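Long-range contacts in hydroxyethylthiazole kinase (Pyrococcus horikoshii, PDB 3HPD), which probably phosphorylates the hydroxyl group of 4-methyl-5-beta-hydroxyethylthiazole with ATP and magnesium, a step in the biosynthesis of thiamine diphosphate: residues I62-R72 with F101-I109; K87-G95 with G194-V205. All coordinates share one frame; numbering follows the deposited sequence.

Contact 1 (I62-R72 with F101-I109); sequences INIGTLDSGWR and FRTRVSLEI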
ATOM      1  N   ILE A  62       5.239 -16.158  -4.452  1.00 10.38           N
ATOM      2  CA  ILE A  62       6.475 -15.389  -4.351  1.00 10.66           C
ATOM      3  C   ILE A  62       6.499 -14.347  -5.467  1.00 11.00           C
ATOM      4  O   ILE A  62       6.331 -14.672  -6.640  1.00 11.70           O
ATOM      5  CB  ILE A  62       7.717 -16.305  -4.479  1.00 12.01           C
ATOM      6  CG1 ILE A  62       7.743 -17.301  -3.316  1.00 12.84           C
ATOM      7  CG2 ILE A  62       8.992 -15.458  -4.480  1.00 11.70           C
ATOM      8  CD1 ILE A  62       8.815 -18.372  -3.436  1.00 13.06           C
ATOM      9  N   ASN A  63       6.703 -13.092  -5.085  1.00 10.83           N
ATOM     10  CA  ASN A  63       6.727 -11.977  -6.028  1.00 10.45           C
ATOM     11  C   ASN A  63       7.977 -11.145  -5.727  1.00 10.49           C
ATOM     12  O   ASN A  63       8.090 -10.563  -4.650  1.00 10.51           O
ATOM     13  CB  ASN A  63       5.456 -11.141  -5.832  1.00 12.83           C
ATOM     14  CG  ASN A  63       5.340 -10.011  -6.826  1.00 12.39           C
ATOM     15  OD1 ASN A  63       6.290  -9.265  -7.044  1.00 12.46           O
ATOM     16  ND2 ASN A  63       4.163  -9.872  -7.429  1.00 15.76           N
ATOM     17  N   ILE A  64       8.901 -11.081  -6.681  1.00  9.78           N
ATOM     18  CA  ILE A  64      10.166 -10.359  -6.495  1.00 10.59           C
ATOM     19  C   ILE A  64      10.174  -8.885  -6.900  1.00 10.74           C
ATOM     20  O   ILE A  64      11.244  -8.295  -7.048  1.00 12.38           O
ATOM     21  CB  ILE A  64      11.303 -11.057  -7.273  1.00 10.68           C
ATOM     22  CG1 ILE A  64      11.044 -10.952  -8.781  1.00 12.31           C
ATOM     23  CG2 ILE A  64      11.392 -12.519  -6.863  1.00 10.53           C
ATOM     24  CD1 ILE A  64      12.158 -11.542  -9.644  1.00 13.92           C
ATOM     25  N   GLY A  65       8.992  -8.296  -7.060  1.00 10.70           N
ATOM     26  CA  GLY A  65       8.882  -6.903  -7.478  1.00 10.56           C
ATOM     27  C   GLY A  65       9.758  -5.856  -6.802  1.00 10.95           C
ATOM     28  O   GLY A  65      10.229  -4.920  -7.456  1.00 11.59           O
ATOM     29  N   THR A  66       9.965  -5.988  -5.497  1.00  9.90           N
ATOM     30  CA  THR A  66      10.789  -5.031  -4.760  1.00 10.09           C
ATOM     31  C   THR A  66      11.763  -5.771  -3.853  1.00 10.82           C
ATOM     32  O   THR A  66      11.938  -5.412  -2.692  1.00 10.48           O
ATOM     33  CB  THR A  66       9.927  -4.095  -3.880  1.00 10.72           C
ATOM     34  OG1 THR A  66       9.141  -4.881  -2.973  1.00 11.38           O
ATOM     35  CG2 THR A  66       9.003  -3.238  -4.745  1.00 10.42           C
ATOM     36  N   LEU A  67      12.411  -6.796  -4.390  1.00 11.81           N
ATOM     37  CA  LEU A  67      13.341  -7.588  -3.598  1.00 14.13           C
ATOM     38  C   LEU A  67      14.655  -6.915  -3.222  1.00 14.05           C
ATOM     39  O   LEU A  67      15.026  -5.879  -3.771  1.00 12.11           O
ATOM     40  CB  LEU A  67      13.669  -8.901  -4.323  1.00 17.58           C
ATOM     41  CG  LEU A  67      14.162  -8.906  -5.781  1.00 21.39           C
ATOM     42  CD1 LEU A  67      14.736  -7.560  -6.196  1.00 22.16           C
ATOM     43  CD2 LEU A  67      15.199 -10.012  -5.940  1.00 19.62           C
ATOM     44  N   ASP A  68      15.329  -7.518  -2.251  1.00 13.93           N
ATOM     45  CA  ASP A  68      16.649  -7.092  -1.802  1.00 15.19           C
ATOM     46  C   ASP A  68      17.290  -8.353  -1.224  1.00 15.67           C
ATOM     47  O   ASP A  68      16.666  -9.420  -1.242  1.00 14.30           O
ATOM     48  CB  ASP A  68      16.598  -5.933  -0.781  1.00 16.05           C
ATOM     49  CG  ASP A  68      15.806  -6.257   0.476  1.00 19.06           C
ATOM     50  OD1 ASP A  68      15.859  -7.406   0.957  1.00 17.09           O
ATOM     51  OD2 ASP A  68      15.150  -5.330   1.003  1.00 21.00           O
ATOM     52  N   SER A  69      18.527  -8.258  -0.742  1.00 15.20           N
ATOM     53  CA  SER A  69      19.208  -9.437  -0.215  1.00 15.94           C
ATOM     54  C   SER A  69      18.437 -10.135   0.902  1.00 15.04           C
ATOM     55  O   SER A  69      18.417 -11.367   0.972  1.00 14.40           O
ATOM     56  CB  SER A  69      20.618  -9.069   0.272  1.00 16.68           C
ATOM     57  OG  SER A  69      20.579  -8.093   1.295  1.00 18.67           O
ATOM     58  N   GLY A  70      17.801  -9.351   1.764  1.00 14.67           N
ATOM     59  CA  GLY A  70      17.040  -9.924   2.860  1.00 14.93           C
ATOM     60  C   GLY A  70      15.830 -10.708   2.386  1.00 15.98           C
ATOM     61  O   GLY A  70      15.600 -11.836   2.824  1.00 15.21           O
ATOM     62  N   TRP A  71      15.047 -10.118   1.489  1.00 15.16           N
ATOM     63  CA  TRP A  71      13.862 -10.797   0.981  1.00 15.88           C
ATOM     64  C   TRP A  71      14.224 -11.998   0.118  1.00 14.63           C
ATOM     65  O   TRP A  71      13.493 -12.988   0.088  1.00 14.08           O
ATOM     66  CB  TRP A  71      12.980  -9.820   0.195  1.00 18.72           C
ATOM     67  CG  TRP A  71      12.266  -8.850   1.087  1.00 20.81           C
ATOM     68  CD1 TRP A  71      12.817  -7.800   1.768  1.00 23.87           C
ATOM     69  CD2 TRP A  71      10.881  -8.880   1.452  1.00 19.59           C
ATOM     70  NE1 TRP A  71      11.861  -7.177   2.539  1.00 23.80           N
ATOM     71  CE2 TRP A  71      10.662  -7.822   2.364  1.00 21.30           C
ATOM     72  CE3 TRP A  71       9.802  -9.703   1.104  1.00 19.18           C
ATOM     73  CZ2 TRP A  71       9.408  -7.561   2.927  1.00 17.69           C
ATOM     74  CZ3 TRP A  71       8.551  -9.444   1.667  1.00 18.12           C
ATOM     75  CH2 TRP A  71       8.370  -8.384   2.569  1.00 16.39           C
ATOM     76  N   ARG A  72      15.352 -11.917  -0.578  1.00 13.32           N
ATOM     77  CA  ARG A  72      15.790 -13.024  -1.427  1.00 14.27           C
ATOM     78  C   ARG A  72      16.005 -14.257  -0.558  1.00 12.98           C
ATOM     79  O   ARG A  72      15.593 -15.362  -0.907  1.00 12.34           O
ATOM     80  CB  ARG A  72      17.099 -12.679  -2.138  1.00 15.26           C
ATOM     81  CG  ARG A  72      17.549 -13.748  -3.132  1.00 20.89           C
ATOM     82  CD  ARG A  72      18.989 -13.527  -3.576  1.00 26.57           C
ATOM     83  NE  ARG A  72      19.930 -13.945  -2.545  1.00 32.95           N
ATOM     84  CZ  ARG A  72      20.233 -15.212  -2.281  1.00 36.09           C
ATOM     85  NH1 ARG A  72      19.674 -16.190  -2.983  1.00 37.68           N
ATOM     86  NH2 ARG A  72      21.083 -15.505  -1.306  1.00 36.65           N
ATOM     87  N   PHE A 101      20.007  -9.167 -11.223  1.00 15.53           N
ATOM     88  CA  PHE A 101      19.602  -9.558  -9.876  1.00 15.43           C
ATOM     89  C   PHE A 101      18.251 -10.271  -9.892  1.00 15.01           C
ATOM     90  O   PHE A 101      18.088 -11.320  -9.271  1.00 16.06           O
ATOM     91  CB  PHE A 101      19.544  -8.314  -8.976  1.00 16.96           C
ATOM     92  CG  PHE A 101      19.276  -8.611  -7.522  1.00 18.65           C
ATOM     93  CD1 PHE A 101      19.963  -9.625  -6.861  1.00 18.40           C
ATOM     94  CD2 PHE A 101      18.360  -7.843  -6.800  1.00 17.11           C
ATOM     95  CE1 PHE A 101      19.749  -9.868  -5.502  1.00 19.35           C
ATOM     96  CE2 PHE A 101      18.140  -8.076  -5.443  1.00 17.13           C
ATOM     97  CZ  PHE A 101      18.835  -9.092  -4.792  1.00 19.33           C
ATOM     98  N   ARG A 102      17.286  -9.708 -10.614  1.00 13.25           N
ATOM     99  CA  ARG A 102      15.958 -10.306 -10.693  1.00 12.50           C
ATOM    100  C   ARG A 102      15.954 -11.592 -11.507  1.00 12.19           C
ATOM    101  O   ARG A 102      15.258 -12.547 -11.167  1.00 13.13           O
ATOM    102  CB  ARG A 102      14.969  -9.297 -11.278  1.00 11.42           C
ATOM    103  CG  ARG A 102      14.832  -8.086 -10.385  1.00 12.91           C
ATOM    104  CD  ARG A 102      13.884  -7.052 -10.930  1.00 15.54           C
ATOM    105  NE  ARG A 102      13.813  -5.927 -10.007  1.00 14.67           N
ATOM    106  CZ  ARG A 102      12.684  -5.397  -9.560  1.00 16.44           C
ATOM    107  NH1 ARG A 102      11.517  -5.889  -9.956  1.00 15.87           N
ATOM    108  NH2 ARG A 102      12.725  -4.383  -8.706  1.00 13.18           N
ATOM    109  N   THR A 103      16.738 -11.615 -12.578  1.00 13.53           N
ATOM    110  CA  THR A 103      16.831 -12.803 -13.418  1.00 15.34           C
ATOM    111  C   THR A 103      17.495 -13.918 -12.614  1.00 15.42           C
ATOM    112  O   THR A 103      17.035 -15.064 -12.613  1.00 14.74           O
ATOM    113  CB  THR A 103      17.676 -12.525 -14.678  1.00 16.21           C
ATOM    114  OG1 THR A 103      17.095 -11.440 -15.411  1.00 17.22           O
ATOM    115  CG2 THR A 103      17.730 -13.762 -15.572  1.00 15.65           C
ATOM    116  N   ARG A 104      18.577 -13.567 -11.926  1.00 16.12           N
ATOM    117  CA  ARG A 104      19.322 -14.525 -11.116  1.00 17.91           C
ATOM    118  C   ARG A 104      18.471 -15.150 -10.014  1.00 16.48           C
ATOM    119  O   ARG A 104      18.440 -16.374  -9.864  1.00 14.87           O
ATOM    120  CB  ARG A 104      20.556 -13.851 -10.501  1.00 22.65           C
ATOM    121  CG  ARG A 104      21.293 -14.722  -9.494  1.00 30.21           C
ATOM    122  CD  ARG A 104      22.661 -14.157  -9.099  1.00 35.35           C
ATOM    123  NE  ARG A 104      22.593 -12.860  -8.426  1.00 40.10           N
ATOM    124  CZ  ARG A 104      22.870 -11.696  -9.009  1.00 42.23           C
ATOM    125  NH1 ARG A 104      23.232 -11.662 -10.285  1.00 43.85           N
ATOM    126  NH2 ARG A 104      22.801 -10.567  -8.316  1.00 42.88           N
ATOM    127  N   VAL A 105      17.784 -14.314  -9.244  1.00 14.76           N
ATOM    128  CA  VAL A 105      16.944 -14.813  -8.160  1.00 15.08           C
ATOM    129  C   VAL A 105      15.792 -15.663  -8.693  1.00 13.84           C
ATOM    130  O   VAL A 105      15.435 -16.680  -8.095  1.00 14.72           O
ATOM    131  CB  VAL A 105      16.380 -13.651  -7.312  1.00 15.08           C
ATOM    132  CG1 VAL A 105      15.434 -14.188  -6.250  1.00 14.51           C
ATOM    133  CG2 VAL A 105      17.532 -12.885  -6.661  1.00 17.46           C
ATOM    134  N   SER A 106      15.212 -15.257  -9.817  1.00 13.26           N
ATOM    135  CA  SER A 106      14.114 -16.017 -10.404  1.00 12.67           C
ATOM    136  C   SER A 106      14.588 -17.420 -10.787  1.00 14.62           C
ATOM    137  O   SER A 106      13.917 -18.410 -10.497  1.00 14.98           O
ATOM    138  CB  SER A 106      13.569 -15.303 -11.645  1.00 12.92           C
ATOM    139  OG  SER A 106      12.994 -14.057 -11.303  1.00 11.67           O
ATOM    140  N   LEU A 107      15.743 -17.503 -11.437  1.00 14.86           N
ATOM    141  CA  LEU A 107      16.283 -18.795 -11.853  1.00 16.38           C
ATOM    142  C   LEU A 107      16.658 -19.661 -10.656  1.00 15.79           C
ATOM    143  O   LEU A 107      16.542 -20.886 -10.705  1.00 16.68           O
ATOM    144  CB  LEU A 107      17.501 -18.594 -12.762  1.00 15.97           C
ATOM    145  CG  LEU A 107      17.191 -17.944 -14.115  1.00 16.53           C
ATOM    146  CD1 LEU A 107      18.476 -17.746 -14.912  1.00 15.80           C
ATOM    147  CD2 LEU A 107      16.209 -18.820 -14.882  1.00 16.68           C
ATOM    148  N   GLU A 108      17.097 -19.017  -9.579  1.00 16.55           N
ATOM    149  CA  GLU A 108      17.484 -19.713  -8.359  1.00 18.43           C
ATOM    150  C   GLU A 108      16.262 -20.411  -7.759  1.00 18.30           C
ATOM    151  O   GLU A 108      16.333 -21.559  -7.315  1.00 18.42           O
ATOM    152  CB  GLU A 108      18.058 -18.705  -7.363  1.00 21.86           C
ATOM    153  CG  GLU A 108      18.734 -19.312  -6.157  1.00 30.43           C
ATOM    154  CD  GLU A 108      19.352 -18.256  -5.258  1.00 33.54           C
ATOM    155  OE1 GLU A 108      19.525 -17.107  -5.725  1.00 35.78           O
ATOM    156  OE2 GLU A 108      19.673 -18.576  -4.093  1.00 36.96           O
ATOM    157  N   ILE A 109      15.137 -19.707  -7.752  1.00 15.74           N
ATOM    158  CA  ILE A 109      13.894 -20.250  -7.222  1.00 15.17           C
ATOM    159  C   ILE A 109      13.369 -21.342  -8.159  1.00 17.03           C
ATOM    160  O   ILE A 109      12.914 -22.399  -7.712  1.00 17.08           O
ATOM    161  CB  ILE A 109      12.845 -19.125  -7.066  1.00 15.19           C
ATOM    162  CG1 ILE A 109      13.291 -18.171  -5.953  1.00 14.44           C
ATOM    163  CG2 ILE A 109      11.461 -19.711  -6.778  1.00 13.65           C
ATOM    164  CD1 ILE A 109      12.449 -16.920  -5.832  1.00 13.29           C
TER
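Arg102 reaches from its helix to the Gly65 carbonyl with both terminal nitrogens: NH2 lies 2.8 Å and NH1 3.0 Å from Gly65 O, both weak, bent bonds. The oxygen sits at the guanidinium edge, near its plane. NE forms a salt bridge with Glu49 of the second subunit, and NH1 also donates to Val94 O. Leu67 CD1 lies loosely over one face of the guanidinium and packs more closely, at 3.5 Å, on Phe101 CE2. The other methyl, CD2, sits over a face of the Phe101 ring in a CH-pi contact, 4.0 Å from the centroid, and meets Val105 CG2 at 3.8 Å. Arg72 lays CD against the same Val105 CG2 (3.5 Å). Bent at chi3 (76°), its chain brings NH1 within 2.6 Å of Glu108 OE2, a salt bridge of nearly coplanar groups whose hydrogen bond is weak. With an alanine at Arg72, Glu108 would probably lose its charged mate and Val105 CG2 part of its aliphatic cover. Ile62 CG2 touches Ile109 CD1 within a parallel beta-alpha-beta run: strand 59-63 leads through helix 69-85 to its neighbour 89-92, and helix 100-112 packs beside helix 69-85 on the same sheet face.

Contact 2 (K87-G95 with G194-V205); sequences KPIVLDPVG and GCMVAALTGAFV. With PO4 (phosphate ion), chain B.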
ATOM      1  N   LYS A  87       3.606 -27.885  -0.555  1.00 15.85           N
ATOM      2  CA  LYS A  87       2.675 -26.772  -0.712  1.00 15.31           C
ATOM      3  C   LYS A  87       2.971 -26.153  -2.082  1.00 14.99           C
ATOM      4  O   LYS A  87       4.118 -25.827  -2.385  1.00 15.35           O
ATOM      5  CB  LYS A  87       2.884 -25.731   0.395  1.00 17.44           C
ATOM      6  CG  LYS A  87       2.641 -26.250   1.814  1.00 17.43           C
ATOM      7  CD  LYS A  87       1.229 -26.798   1.980  1.00 18.11           C
ATOM      8  CE  LYS A  87       1.006 -27.388   3.372  1.00 18.21           C
ATOM      9  NZ  LYS A  87       0.937 -26.361   4.442  1.00 16.63           N
ATOM     10  N   PRO A  88       1.944 -25.991  -2.933  1.00 13.56           N
ATOM     11  CA  PRO A  88       2.193 -25.406  -4.254  1.00 13.24           C
ATOM     12  C   PRO A  88       2.773 -23.995  -4.207  1.00 13.30           C
ATOM     13  O   PRO A  88       2.391 -23.181  -3.364  1.00 13.37           O
ATOM     14  CB  PRO A  88       0.820 -25.465  -4.922  1.00 14.79           C
ATOM     15  CG  PRO A  88      -0.123 -25.349  -3.772  1.00 15.16           C
ATOM     16  CD  PRO A  88       0.508 -26.256  -2.739  1.00 14.98           C
ATOM     17  N   ILE A  89       3.703 -23.723  -5.118  1.00 11.74           N
ATOM     18  CA  ILE A  89       4.364 -22.425  -5.195  1.00 10.99           C
ATOM     19  C   ILE A  89       4.093 -21.712  -6.516  1.00 11.26           C
ATOM     20  O   ILE A  89       4.198 -22.312  -7.585  1.00 11.22           O
ATOM     21  CB  ILE A  89       5.893 -22.581  -5.060  1.00 12.49           C
ATOM     22  CG1 ILE A  89       6.232 -23.276  -3.741  1.00 14.38           C
ATOM     23  CG2 ILE A  89       6.572 -21.214  -5.140  1.00 13.78           C
ATOM     24  CD1 ILE A  89       7.653 -23.768  -3.668  1.00 16.82           C
ATOM     25  N   VAL A  90       3.744 -20.430  -6.430  1.00 10.35           N
ATOM     26  CA  VAL A  90       3.504 -19.604  -7.610  1.00 10.87           C
ATOM     27  C   VAL A  90       4.580 -18.522  -7.612  1.00  9.88           C
ATOM     28  O   VAL A  90       4.752 -17.812  -6.619  1.00 11.04           O
ATOM     29  CB  VAL A  90       2.129 -18.898  -7.566  1.00  9.43           C
ATOM     30  CG1 VAL A  90       1.963 -18.020  -8.804  1.00 11.76           C
ATOM     31  CG2 VAL A  90       1.008 -19.926  -7.488  1.00 10.84           C
ATOM     32  N   LEU A  91       5.311 -18.402  -8.714  1.00  9.33           N
ATOM     33  CA  LEU A  91       6.355 -17.389  -8.811  1.00 10.50           C
ATOM     34  C   LEU A  91       6.043 -16.350  -9.877  1.00 10.93           C
ATOM     35  O   LEU A  91       5.745 -16.694 -11.014  1.00 10.74           O
ATOM     36  CB  LEU A  91       7.707 -18.034  -9.146  1.00 10.94           C
ATOM     37  CG  LEU A  91       8.828 -17.050  -9.509  1.00 11.96           C
ATOM     38  CD1 LEU A  91       9.203 -16.211  -8.283  1.00 11.67           C
ATOM     39  CD2 LEU A  91      10.042 -17.816 -10.022  1.00 12.36           C
ATOM     40  N   ASP A  92       6.100 -15.078  -9.496  1.00 11.76           N
ATOM     41  CA  ASP A  92       5.883 -13.994 -10.443  1.00 12.91           C
ATOM     42  C   ASP A  92       7.230 -13.279 -10.481  1.00 12.18           C
ATOM     43  O   ASP A  92       7.563 -12.518  -9.568  1.00 12.44           O
ATOM     44  CB  ASP A  92       4.801 -13.031  -9.957  1.00 14.29           C
ATOM     45  CG  ASP A  92       4.379 -12.056 -11.036  1.00 17.05           C
ATOM     46  OD1 ASP A  92       5.247 -11.672 -11.851  1.00 17.28           O
ATOM     47  OD2 ASP A  92       3.192 -11.668 -11.066  1.00 17.39           O
ATOM     48  N   PRO A  93       8.023 -13.520 -11.539  1.00 12.39           N
ATOM     49  CA  PRO A  93       9.356 -12.945 -11.753  1.00 12.73           C
ATOM     50  C   PRO A  93       9.338 -11.495 -12.213  1.00 12.94           C
ATOM     51  O   PRO A  93       9.938 -11.159 -13.237  1.00 14.29           O
ATOM     52  CB  PRO A  93       9.942 -13.868 -12.812  1.00 13.05           C
ATOM     53  CG  PRO A  93       8.751 -14.085 -13.705  1.00 13.49           C
ATOM     54  CD  PRO A  93       7.613 -14.324 -12.707  1.00 12.88           C
ATOM     55  N   VAL A  94       8.662 -10.641 -11.452  1.00 12.28           N
ATOM     56  CA  VAL A  94       8.553  -9.229 -11.803  1.00 13.08           C
ATOM     57  C   VAL A  94       9.894  -8.576 -12.119  1.00 13.36           C
ATOM     58  O   VAL A  94      10.778  -8.496 -11.268  1.00 13.83           O
ATOM     59  CB  VAL A  94       7.874  -8.423 -10.672  1.00 13.06           C
ATOM     60  CG1 VAL A  94       7.725  -6.963 -11.086  1.00 12.81           C
ATOM     61  CG2 VAL A  94       6.511  -9.025 -10.351  1.00 14.70           C
ATOM     62  N   GLY A  95      10.045  -8.115 -13.354  1.00 14.55           N
ATOM     63  CA  GLY A  95      11.276  -7.450 -13.728  1.00 14.66           C
ATOM     64  C   GLY A  95      12.413  -8.333 -14.200  1.00 14.86           C
ATOM     65  O   GLY A  95      13.498  -7.826 -14.480  1.00 16.14           O
ATOM     66  N   GLY A 194      -0.757  -7.956 -12.964  1.00 13.50           N
ATOM     67  CA  GLY A 194      -0.245  -9.290 -13.218  1.00 14.26           C
ATOM     68  C   GLY A 194       0.040  -9.945 -11.877  1.00 14.79           C
ATOM     69  O   GLY A 194      -0.100 -11.161 -11.715  1.00 13.24           O
ATOM     70  N   CYS A 195       0.435  -9.128 -10.905  1.00 13.67           N
ATOM     71  CA  CYS A 195       0.737  -9.620  -9.568  1.00 13.43           C
ATOM     72  C   CYS A 195      -0.554 -10.075  -8.892  1.00 11.87           C
ATOM     73  O   CYS A 195      -0.547 -11.004  -8.084  1.00 10.04           O
ATOM     74  CB  CYS A 195       1.425  -8.530  -8.742  1.00 15.01           C
ATOM     75  SG  CYS A 195       3.017  -7.981  -9.445  1.00 23.74           S
ATOM     76  N   MET A 196      -1.660  -9.414  -9.221  1.00 11.35           N
ATOM     77  CA  MET A 196      -2.951  -9.803  -8.664  1.00 11.60           C
ATOM     78  C   MET A 196      -3.271 -11.197  -9.191  1.00 11.32           C
ATOM     79  O   MET A 196      -3.751 -12.056  -8.455  1.00 11.16           O
ATOM     80  CB  MET A 196      -4.054  -8.839  -9.105  1.00 12.91           C
ATOM     81  CG  MET A 196      -3.968  -7.450  -8.498  1.00 15.11           C
ATOM     82  SD  MET A 196      -5.299  -6.402  -9.136  1.00 18.81           S
ATOM     83  CE  MET A 196      -5.242  -5.045  -7.981  1.00 19.93           C
ATOM     84  N   VAL A 197      -3.002 -11.414 -10.475  1.00 11.28           N
ATOM     85  CA  VAL A 197      -3.263 -12.711 -11.091  1.00 12.26           C
ATOM     86  C   VAL A 197      -2.415 -13.807 -10.447  1.00 11.13           C
ATOM     87  O   VAL A 197      -2.889 -14.922 -10.241  1.00 10.60           O
ATOM     88  CB  VAL A 197      -2.992 -12.675 -12.614  1.00 12.95           C
ATOM     89  CG1 VAL A 197      -3.128 -14.070 -13.201  1.00 15.38           C
ATOM     90  CG2 VAL A 197      -3.975 -11.734 -13.288  1.00 14.76           C
ATOM     91  N   ALA A 198      -1.164 -13.491 -10.128  1.00 10.41           N
ATOM     92  CA  ALA A 198      -0.288 -14.472  -9.489  1.00 10.58           C
ATOM     93  C   ALA A 198      -0.847 -14.839  -8.119  1.00 11.28           C
ATOM     94  O   ALA A 198      -0.860 -16.009  -7.733  1.00 10.05           O
ATOM     95  CB  ALA A 198       1.124 -13.910  -9.347  1.00 10.90           C
ATOM     96  N   ALA A 199      -1.319 -13.834  -7.382  1.00 10.74           N
ATOM     97  CA  ALA A 199      -1.886 -14.070  -6.055  1.00 10.70           C
ATOM     98  C   ALA A 199      -3.153 -14.920  -6.147  1.00 11.26           C
ATOM     99  O   ALA A 199      -3.351 -15.840  -5.351  1.00 11.63           O
ATOM    100  CB  ALA A 199      -2.193 -12.739  -5.365  1.00  9.27           C
ATOM    101  N   LEU A 200      -4.009 -14.614  -7.118  1.00 10.45           N
ATOM    102  CA  LEU A 200      -5.249 -15.370  -7.299  1.00 10.73           C
ATOM    103  C   LEU A 200      -4.931 -16.805  -7.703  1.00 10.49           C
ATOM    104  O   LEU A 200      -5.618 -17.742  -7.295  1.00 10.80           O
ATOM    105  CB  LEU A 200      -6.123 -14.714  -8.373  1.00 10.40           C
ATOM    106  CG  LEU A 200      -6.632 -13.304  -8.053  1.00 11.04           C
ATOM    107  CD1 LEU A 200      -7.369 -12.748  -9.257  1.00 13.00           C
ATOM    108  CD2 LEU A 200      -7.539 -13.342  -6.835  1.00 11.79           C
ATOM    109  N   THR A 201      -3.892 -16.968  -8.518  1.00 10.85           N
ATOM    110  CA  THR A 201      -3.475 -18.293  -8.957  1.00 11.47           C
ATOM    111  C   THR A 201      -3.112 -19.117  -7.725  1.00 11.83           C
ATOM    112  O   THR A 201      -3.333 -20.328  -7.686  1.00 12.85           O
ATOM    113  CB  THR A 201      -2.259 -18.207  -9.900  1.00 12.40           C
ATOM    114  OG1 THR A 201      -2.642 -17.536 -11.107  1.00 12.92           O
ATOM    115  CG2 THR A 201      -1.743 -19.601 -10.244  1.00 11.88           C
ATOM    116  N   GLY A 202      -2.556 -18.452  -6.716  1.00 10.83           N
ATOM    117  CA  GLY A 202      -2.200 -19.145  -5.490  1.00 10.75           C
ATOM    118  C   GLY A 202      -3.425 -19.779  -4.856  1.00 11.32           C
ATOM    119  O   GLY A 202      -3.353 -20.884  -4.309  1.00 12.24           O
ATOM    120  N   ALA A 203      -4.556 -19.082  -4.921  1.00 11.07           N
ATOM    121  CA  ALA A 203      -5.797 -19.604  -4.360  1.00 10.07           C
ATOM    122  C   ALA A 203      -6.307 -20.785  -5.189  1.00 11.25           C
ATOM    123  O   ALA A 203      -6.713 -21.808  -4.641  1.00 10.51           O
ATOM    124  CB  ALA A 203      -6.857 -18.505  -4.305  1.00 11.41           C
ATOM    125  N   PHE A 204      -6.278 -20.645  -6.511  1.00 10.85           N
ATOM    126  CA  PHE A 204      -6.746 -21.710  -7.388  1.00 10.22           C
ATOM    127  C   PHE A 204      -5.876 -22.960  -7.330  1.00 11.91           C
ATOM    128  O   PHE A 204      -6.389 -24.076  -7.348  1.00 12.11           O
ATOM    129  CB  PHE A 204      -6.819 -21.213  -8.835  1.00 11.37           C
ATOM    130  CG  PHE A 204      -8.033 -20.377  -9.126  1.00 11.97           C
ATOM    131  CD1 PHE A 204      -9.273 -20.978  -9.325  1.00 12.19           C
ATOM    132  CD2 PHE A 204      -7.939 -18.991  -9.196  1.00 11.10           C
ATOM    133  CE1 PHE A 204     -10.408 -20.209  -9.586  1.00 13.25           C
ATOM    134  CE2 PHE A 204      -9.067 -18.209  -9.455  1.00 12.61           C
ATOM    135  CZ  PHE A 204     -10.304 -18.820  -9.654  1.00 12.59           C
ATOM    136  N   VAL A 205      -4.562 -22.779  -7.249  1.00 12.25           N
ATOM    137  CA  VAL A 205      -3.663 -23.928  -7.222  1.00 14.37           C
ATOM    138  C   VAL A 205      -3.779 -24.720  -5.919  1.00 15.91           C
ATOM    139  O   VAL A 205      -3.340 -25.867  -5.834  1.00 14.44           O
ATOM    140  CB  VAL A 205      -2.190 -23.494  -7.478  1.00 16.23           C
ATOM    141  CG1 VAL A 205      -1.551 -22.965  -6.206  1.00 15.33           C
ATOM    142  CG2 VAL A 205      -1.407 -24.659  -8.053  1.00 18.12           C
TER
HETATM  143  P   PO4 B 300       1.721  -7.341 -16.330  1.00 45.52           P
HETATM  144  O1  PO4 B 300       2.790  -8.345 -16.471  1.00 45.08           O
HETATM  145  O2  PO4 B 300       1.444  -7.099 -14.751  1.00 44.88           O
HETATM  146  O3  PO4 B 300       0.334  -7.980 -16.817  1.00 45.15           O
HETATM  147  O4  PO4 B 300       1.886  -6.013 -16.976  1.00 46.17           O
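Val197 O is gripped twice by Thr201, from opposite faces of its carbonyl plane: by the backbone N and by OG1, the latter at 2.8 Å and above the plane. This fixes the hydroxyl on the helix and leaves CG2, anti to the backbone N, to meet Val90 CG2 across the contact at 3.9 Å. The fold is the three-layer alpha/beta/alpha sandwich of the ribokinase-like fold, and here helix 193-205 lies against a central strand of the sheet, 89-92, running nearly antiparallel to it at 172° with the short axes 8.4 Å apart.

Alternate strand residues face the helix. Val90 straddles a turn of it: CG1 rests on Ala198 O, while CG2, besides Thr201, touches the CA of Gly202. Near the start of the strand, Val205 CG1 packs on the Pro88 ring, 3.7 Å from CB, the two side chains sliding past each other in opposite directions. Toward the strand's other end Asp92, with CG anti to the backbone N (-169°), sends OD2 to within 3.5 Å of Ala198 CB; the same oxygen forms a salt bridge with Lys118, a predicted ATP-binding residue. Val94 CG2 closes the row against Cys195 SG at 3.8 Å. Helix 27-37 covers the face turned from the strand, and helix 210-231 lies along a flank, against Val197 and Thr201.

The N-terminal end of the helix faces a phosphate ion, probably from the crystallisation liquor, consistent with the anion-binding role of this helix start in ribokinase relatives. Gly194 N donates a weak hydrogen bond of 3.0 Å to phosphate O2, its N-H...O angle 126°.

In the fold
Contacts 1 and 2 are 14 Å apart between centres and meet through neighbouring parallel strands, 59-63 and 89-92. Probable backbone hydrogen bonds join them: Ile62 N to Val90 O at 2.8 Å and Ile62 O to Asp92 N at 2.9 Å. Leu91 and Val90 point to opposite faces of the sheet; Leu91 touches Ile109 of contact 1, whereas Val90 packs on helix 193-205 of contact 2. Toward the C-terminal ends of the strands Asn63 ND2 packs 3.0 Å from Cys195 SG. The predicted sites gather at this end. Measured between side-chain positions, Asp92 is about 3 Å from Lys118, and Cys195 comes within about 4 Å of Gly192, a predicted substrate-binding residue, while Gly65 stays about 9 Å from it.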